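Local atomic coordinates of C-C motif chemokine 1 (Homo sapiens, PDB entry 4OIJ), a protein that acts as a secreted cytokine that attracts monocytes but not neutrophils and binds the chemokine receptor CCR8. Residues Q18-R23 with V56-R61; I41-L44 with K48-C51. All coordinates share one frame; numbering follows the deposited sequence.

Interaction 1 of 2, residues Q18-R23 with V56-R61. With SO4 (sulfate ion), chain F; SO4 (sulfate ion), chain M; SO4 (sulfate ion), chain K.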
loop_
_atom_site.group_PDB
_atom_site.type_symbol
_atom_site.label_atom_id
_atom_site.label_comp_id
_atom_site.label_asym_id
_atom_site.label_seq_id
_atom_site.Cartn_x
_atom_site.Cartn_y
_atom_site.Cartn_z
ATOM N N GLN A 18 -10.834 -17.493 -6.408
ATOM C CA GLN A 18 -10.515 -18.156 -7.668
ATOM C C GLN A 18 -9.008 -18.106 -7.968
ATOM O O GLN A 18 -8.346 -17.134 -7.615
ATOM C CB GLN A 18 -11.322 -17.528 -8.826
ATOM C CG GLN A 18 -11.486 -18.444 -10.032
ATOM C CD GLN A 18 -12.171 -17.751 -11.188
ATOM O OE1 GLN A 18 -13.344 -17.999 -11.481
ATOM N NE2 GLN A 18 -11.444 -16.899 -11.903
ATOM N N GLU A 19 -8.493 -19.144 -8.658
ATOM C CA GLU A 19 -7.104 -19.211 -9.063
ATOM C C GLU A 19 -6.858 -18.140 -10.108
ATOM O O GLU A 19 -7.664 -17.975 -11.036
ATOM C CB GLU A 19 -6.748 -20.580 -9.679
ATOM C CG GLU A 19 -5.275 -20.890 -9.504
ATOM C CD GLU A 19 -4.447 -21.431 -10.650
ATOM O OE1 GLU A 19 -3.560 -22.268 -10.371
ATOM O OE2 GLU A 19 -4.603 -20.948 -11.796
ATOM N N ILE A 20 -5.769 -17.379 -9.920
ATOM C CA ILE A 20 -5.351 -16.369 -10.887
ATOM C C ILE A 20 -4.331 -17.016 -11.823
ATOM O O ILE A 20 -3.332 -17.558 -11.334
ATOM C CB ILE A 20 -4.761 -15.121 -10.188
ATOM C CG1 ILE A 20 -5.853 -14.403 -9.356
ATOM C CG2 ILE A 20 -4.091 -14.173 -11.203
ATOM C CD1 ILE A 20 -5.335 -13.594 -8.322
ATOM N N PRO A 21 -4.528 -16.935 -13.163
ATOM C CA PRO A 21 -3.535 -17.502 -14.078
ATOM C C PRO A 21 -2.147 -16.899 -13.869
ATOM O O PRO A 21 -2.001 -15.674 -13.797
ATOM C CB PRO A 21 -4.118 -17.194 -15.466
ATOM C CG PRO A 21 -5.585 -17.068 -15.243
ATOM C CD PRO A 21 -5.661 -16.359 -13.912
ATOM N N LEU A 22 -1.137 -17.780 -13.718
ATOM C CA LEU A 22 0.264 -17.400 -13.538
ATOM C C LEU A 22 0.727 -16.372 -14.587
ATOM O O LEU A 22 1.348 -15.379 -14.210
ATOM C CB LEU A 22 1.189 -18.628 -13.528
ATOM C CG LEU A 22 2.669 -18.346 -13.276
ATOM C CD1 LEU A 22 2.914 -17.846 -11.829
ATOM C CD2 LEU A 22 3.498 -19.559 -13.589
ATOM N N ARG A 23 0.338 -16.560 -15.865
ATOM C CA ARG A 23 0.671 -15.648 -16.988
ATOM C C ARG A 23 0.116 -14.218 -16.784
ATOM O O ARG A 23 0.633 -13.278 -17.364
ATOM C CB ARG A 23 0.214 -16.242 -18.345
ATOM C CG ARG A 23 -1.310 -16.455 -18.462
ATOM C CD ARG A 23 -1.758 -17.370 -19.608
ATOM N NE ARG A 23 -2.664 -18.427 -19.129
ATOM C CZ ARG A 23 -3.965 -18.265 -18.877
ATOM N NH1 ARG A 23 -4.547 -17.086 -19.076
ATOM N NH2 ARG A 23 -4.687 -19.270 -18.393
ATOM N N VAL A 56 -2.816 -21.487 0.833
ATOM C CA VAL A 56 -3.564 -22.100 -0.273
ATOM C C VAL A 56 -2.554 -22.576 -1.340
ATOM O O VAL A 56 -1.684 -21.810 -1.745
ATOM C CB VAL A 56 -4.607 -21.107 -0.855
ATOM C CG1 VAL A 56 -5.463 -21.773 -1.926
ATOM C CG2 VAL A 56 -5.485 -20.516 0.239
ATOM N N GLY A 57 -2.682 -23.842 -1.741
ATOM C CA GLY A 57 -1.828 -24.548 -2.698
ATOM C C GLY A 57 -1.322 -23.792 -3.908
ATOM O O GLY A 57 -0.109 -23.686 -4.083
ATOM N N TRP A 58 -2.236 -23.277 -4.762
ATOM C CA TRP A 58 -1.907 -22.571 -6.013
ATOM C C TRP A 58 -1.044 -21.324 -5.835
ATOM O O TRP A 58 -0.183 -21.052 -6.676
ATOM C CB TRP A 58 -3.168 -22.264 -6.842
ATOM C CG TRP A 58 -4.130 -21.266 -6.239
ATOM C CD1 TRP A 58 -5.263 -21.549 -5.528
ATOM C CD2 TRP A 58 -4.096 -19.828 -6.387
ATOM N NE1 TRP A 58 -5.904 -20.380 -5.169
ATOM C CE2 TRP A 58 -5.223 -19.310 -5.707
ATOM C CE3 TRP A 58 -3.246 -18.931 -7.075
ATOM C CZ2 TRP A 58 -5.521 -17.938 -5.686
ATOM C CZ3 TRP A 58 -3.533 -17.572 -7.044
ATOM C CH2 TRP A 58 -4.646 -17.085 -6.338
ATOM N N VAL A 59 -1.287 -20.570 -4.741
ATOM C CA VAL A 59 -0.566 -19.354 -4.390
ATOM C C VAL A 59 0.931 -19.658 -4.191
ATOM O O VAL A 59 1.774 -18.904 -4.671
ATOM C CB VAL A 59 -1.190 -18.675 -3.149
ATOM C CG1 VAL A 59 -0.409 -17.422 -2.745
ATOM C CG2 VAL A 59 -2.661 -18.356 -3.388
ATOM N N GLN A 60 1.228 -20.765 -3.480
ATOM C CA GLN A 60 2.573 -21.257 -3.169
ATOM C C GLN A 60 3.332 -21.623 -4.442
ATOM O O GLN A 60 4.495 -21.242 -4.588
ATOM C CB GLN A 60 2.495 -22.480 -2.235
ATOM C CG GLN A 60 1.972 -22.172 -0.834
ATOM C CD GLN A 60 1.751 -23.402 0.022
ATOM O OE1 GLN A 60 1.337 -24.477 -0.449
ATOM N NE2 GLN A 60 1.981 -23.253 1.319
ATOM N N ARG A 61 2.667 -22.361 -5.357
ATOM C CA ARG A 61 3.244 -22.790 -6.634
ATOM C C ARG A 61 3.472 -21.611 -7.577
ATOM O O ARG A 61 4.454 -21.614 -8.308
ATOM C CB ARG A 61 2.400 -23.889 -7.308
ATOM C CG ARG A 61 2.026 -25.035 -6.365
ATOM C CD ARG A 61 1.449 -26.225 -7.074
ATOM N NE ARG A 61 0.170 -25.966 -7.738
ATOM C CZ ARG A 61 -1.022 -26.057 -7.159
ATOM N NH1 ARG A 61 -1.122 -26.344 -5.865
ATOM N NH2 ARG A 61 -2.127 -25.868 -7.869
HETATM S S SO4 F . -5.039 -25.703 -5.525
HETATM O O1 SO4 F . -3.882 -26.557 -5.830
HETATM O O2 SO4 F . -4.709 -24.812 -4.406
HETATM O O3 SO4 F . -5.439 -24.930 -6.731
HETATM O O4 SO4 F . -6.188 -26.576 -5.147
HETATM S S SO4 M . -0.496 -24.709 -10.942
HETATM O O1 SO4 M . -1.813 -24.834 -10.281
HETATM O O2 SO4 M . 0.558 -24.988 -9.971
HETATM O O3 SO4 M . -0.396 -25.673 -12.051
HETATM O O4 SO4 M . -0.331 -23.343 -11.506
HETATM S S SO4 K . -4.517 -26.251 -0.363
HETATM O O1 SO4 K . -5.239 -27.296 0.392
HETATM O O2 SO4 K . -3.207 -26.011 0.260
HETATM O O3 SO4 K . -4.334 -26.686 -1.747
HETATM O O4 SO4 K . -5.306 -25.026 -0.358
#

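Interaction 2 of 2, residues I41-L44 with K48-C51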
loop_
_atom_site.group_PDB
_atom_site.type_symbol
_atom_site.label_atom_id
_atom_site.label_comp_id
_atom_site.label_asym_id
_atom_site.label_seq_id
_atom_site.Cartn_x
_atom_site.Cartn_y
_atom_site.Cartn_z
ATOM N N ILE A 41 0.917 -10.554 -1.940
ATOM C CA ILE A 41 0.320 -9.690 -2.955
ATOM C C ILE A 41 0.898 -10.085 -4.334
ATOM O O ILE A 41 2.121 -10.152 -4.493
ATOM C CB ILE A 41 0.572 -8.193 -2.655
ATOM C CG1 ILE A 41 0.107 -7.815 -1.229
ATOM C CG2 ILE A 41 -0.047 -7.273 -3.741
ATOM C CD1 ILE A 41 0.970 -6.577 -0.651
ATOM N N PHE A 42 0.029 -10.348 -5.319
ATOM C CA PHE A 42 0.477 -10.563 -6.673
ATOM C C PHE A 42 0.219 -9.264 -7.435
ATOM O O PHE A 42 -0.891 -8.719 -7.371
ATOM C CB PHE A 42 -0.299 -11.700 -7.350
ATOM C CG PHE A 42 -0.019 -13.075 -6.807
ATOM C CD1 PHE A 42 1.266 -13.617 -6.871
ATOM C CD2 PHE A 42 -1.057 -13.879 -6.335
ATOM C CE1 PHE A 42 1.513 -14.923 -6.435
ATOM C CE2 PHE A 42 -0.811 -15.187 -5.913
ATOM C CZ PHE A 42 0.472 -15.698 -5.952
ATOM N N LYS A 43 1.226 -8.782 -8.167
ATOM C CA LYS A 43 1.082 -7.599 -9.017
ATOM C C LYS A 43 0.621 -8.113 -10.343
ATOM O O LYS A 43 1.247 -9.012 -10.889
ATOM C CB LYS A 43 2.412 -6.841 -9.167
ATOM C CG LYS A 43 2.278 -5.536 -9.961
ATOM C CD LYS A 43 3.614 -4.865 -10.299
ATOM C CE LYS A 43 3.394 -3.434 -10.731
ATOM N NZ LYS A 43 2.624 -3.341 -12.001
ATOM N N LEU A 44 -0.517 -7.628 -10.820
ATOM C CA LEU A 44 -1.066 -8.069 -12.100
ATOM C C LEU A 44 -0.718 -7.037 -13.191
ATOM O O LEU A 44 0.018 -6.075 -12.934
ATOM C CB LEU A 44 -2.592 -8.310 -11.994
ATOM C CG LEU A 44 -3.104 -9.279 -10.890
ATOM C CD1 LEU A 44 -4.612 -9.224 -10.755
ATOM C CD2 LEU A 44 -2.688 -10.705 -11.153
ATOM N N LYS A 48 -2.720 -3.493 -11.873
ATOM C CA LYS A 48 -3.759 -4.155 -11.063
ATOM C C LYS A 48 -3.139 -5.033 -9.945
ATOM O O LYS A 48 -1.925 -5.294 -9.985
ATOM C CB LYS A 48 -4.717 -4.959 -11.940
ATOM C CG LYS A 48 -5.533 -4.123 -12.930
ATOM C CD LYS A 48 -6.971 -4.628 -13.135
ATOM C CE LYS A 48 -7.097 -5.990 -13.793
ATOM N NZ LYS A 48 -8.513 -6.445 -13.875
ATOM N N GLU A 49 -3.941 -5.446 -8.934
ATOM C CA GLU A 49 -3.407 -6.248 -7.816
ATOM C C GLU A 49 -4.323 -7.280 -7.154
ATOM O O GLU A 49 -5.560 -7.202 -7.219
ATOM C CB GLU A 49 -2.711 -5.386 -6.769
ATOM C CG GLU A 49 -1.203 -5.551 -6.766
ATOM C CD GLU A 49 -0.379 -4.285 -6.839
ATOM O OE1 GLU A 49 -0.890 -3.270 -7.365
ATOM O OE2 GLU A 49 0.810 -4.336 -6.448
ATOM N N ALA A 50 -3.696 -8.286 -6.549
ATOM C CA ALA A 50 -4.448 -9.332 -5.867
ATOM C C ALA A 50 -3.743 -9.894 -4.655
ATOM O O ALA A 50 -2.644 -10.453 -4.738
ATOM C CB ALA A 50 -4.829 -10.443 -6.821
ATOM N N CYS A 51 -4.428 -9.768 -3.523
ATOM C CA CYS A 51 -4.069 -10.391 -2.265
ATOM C C CYS A 51 -4.384 -11.855 -2.408
ATOM O O CYS A 51 -5.442 -12.218 -2.929
ATOM C CB CYS A 51 -4.882 -9.776 -1.145
ATOM S SG CYS A 51 -4.258 -8.185 -0.637
#

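Interaction 1 of 2, residues Q18-R23 with V56-R61
With its CG lodged between the backbone N and the carbonyl carbon (chi1 67°), W58 swings its indole off the first turn of the helix and against the loop, where E19 turns its own CG anti to its backbone N (chi1 -154°) and lays it on the ring. E19 CG stands 3.5 Å from W58 CG, over the five-membered ring, in a CH-pi contact; the carboxylate beyond it is tilted 55° from the indole plane. A flexible glutamate suits this rim position, since its methylene packs on the aromatic face while its acid end stays near the surface. The same face takes the backbone N of I20, 3.6 Å from W58 CZ3, and the branched I20 side chain reaches the far end of the six-membered ring, CD1 lying 4.1 Å from W58 CH2. V59 CG2 covers the opposite face over its centre, so the indole is clasped between loop and helix.

The contact rests on this packing, while the backbone N-H groups of G57 and W58 at the helix start bind sulfate ions, probably from the crystallisation liquor. W58 N gives a hydrogen bond of 2.9 Å to O2 of sulfate F, and G57 N bonds sulfate K. The R61 guanidinium lies with one face over W58 CA and meets sulfates F and M at its edge, NH2 bonding O1 of both. The helix start and the arginine probably both draw anions here. Beyond the segments, I20 O accepts a hydrogen bond from H62 NE2, and the H62 ring meets W58 edge-to-face. A C-terminal helix laid across a three-stranded antiparallel sheet, with the N-loop after the CC motif against its first turn, is the chemokine fold.

Interaction 2 of 2, residues I41-L44 with K48-C51
F42 and A50 form the hydrogen-bonded pair at the centre of this antiparallel hairpin. F42 N gives A50 O a bond of 2.7 Å that is practically straight (179° at the hydrogen), and A50 N returns one of 3.0 Å to F42 O. A third bond, L44 N to K48 O (2.9 Å), ties the turn end.

The tightly packed part is the buried one, made by F42, L44 and A50 on one face and by I41 and C51 on the other. L44 turns its CG anti to the carbonyl carbon (chi1 -55°), and its CD1 comes within 4.1 Å of A50 CB; the small alanine leaves room for the leucine branch and for I20 beyond it. Toward the turn the partly exposed K43, K48 and E49 make the looser part. E49 lays CG against I41 CG2 (3.7 Å), and the bend at chi2 carries its carboxylate past K43, E49 OE2 lying 4.0 Å from K43 CB and CG. K43 NZ and E49 OE1 are 5.8 Å apart, too far for a salt bridge, though the opposite charges probably attract a little. Long polar side chains suit this end, and that of K48 extends clear of the hairpin and is poorly ordered.

F8 of the second subunit packs on I41, E49 and C51, and a disulfide from C51 to C12 anchors the N-terminal region to strand 49-53. Strand 39-44 is central, flanked by 25-30 and 49-53, and turns F42 against helix 57-64.

Overall arrangement
The centres of the two interactions lie about 12 Å apart, and their side chains meet directly in one core. I20 of interaction 1 packs on both A50 and L44 of interaction 2, I20 CD1 lying 3.5 Å from A50 CB, while W58 CZ3 comes within 3.8 Å of F42 CE2. Along the chain the hairpin is nested inside the loop closed by 18-23 and 56-61, and strand 49-53 leads on to helix 57-64. Interaction 1 thus joins the N-loop to the helix, and interaction 2 joins two strands of the sheet that this helix covers. Together they tie N-loop, sheet and helix into one core; both also touch the second copy in the assembly, although the protein is regarded as a monomer.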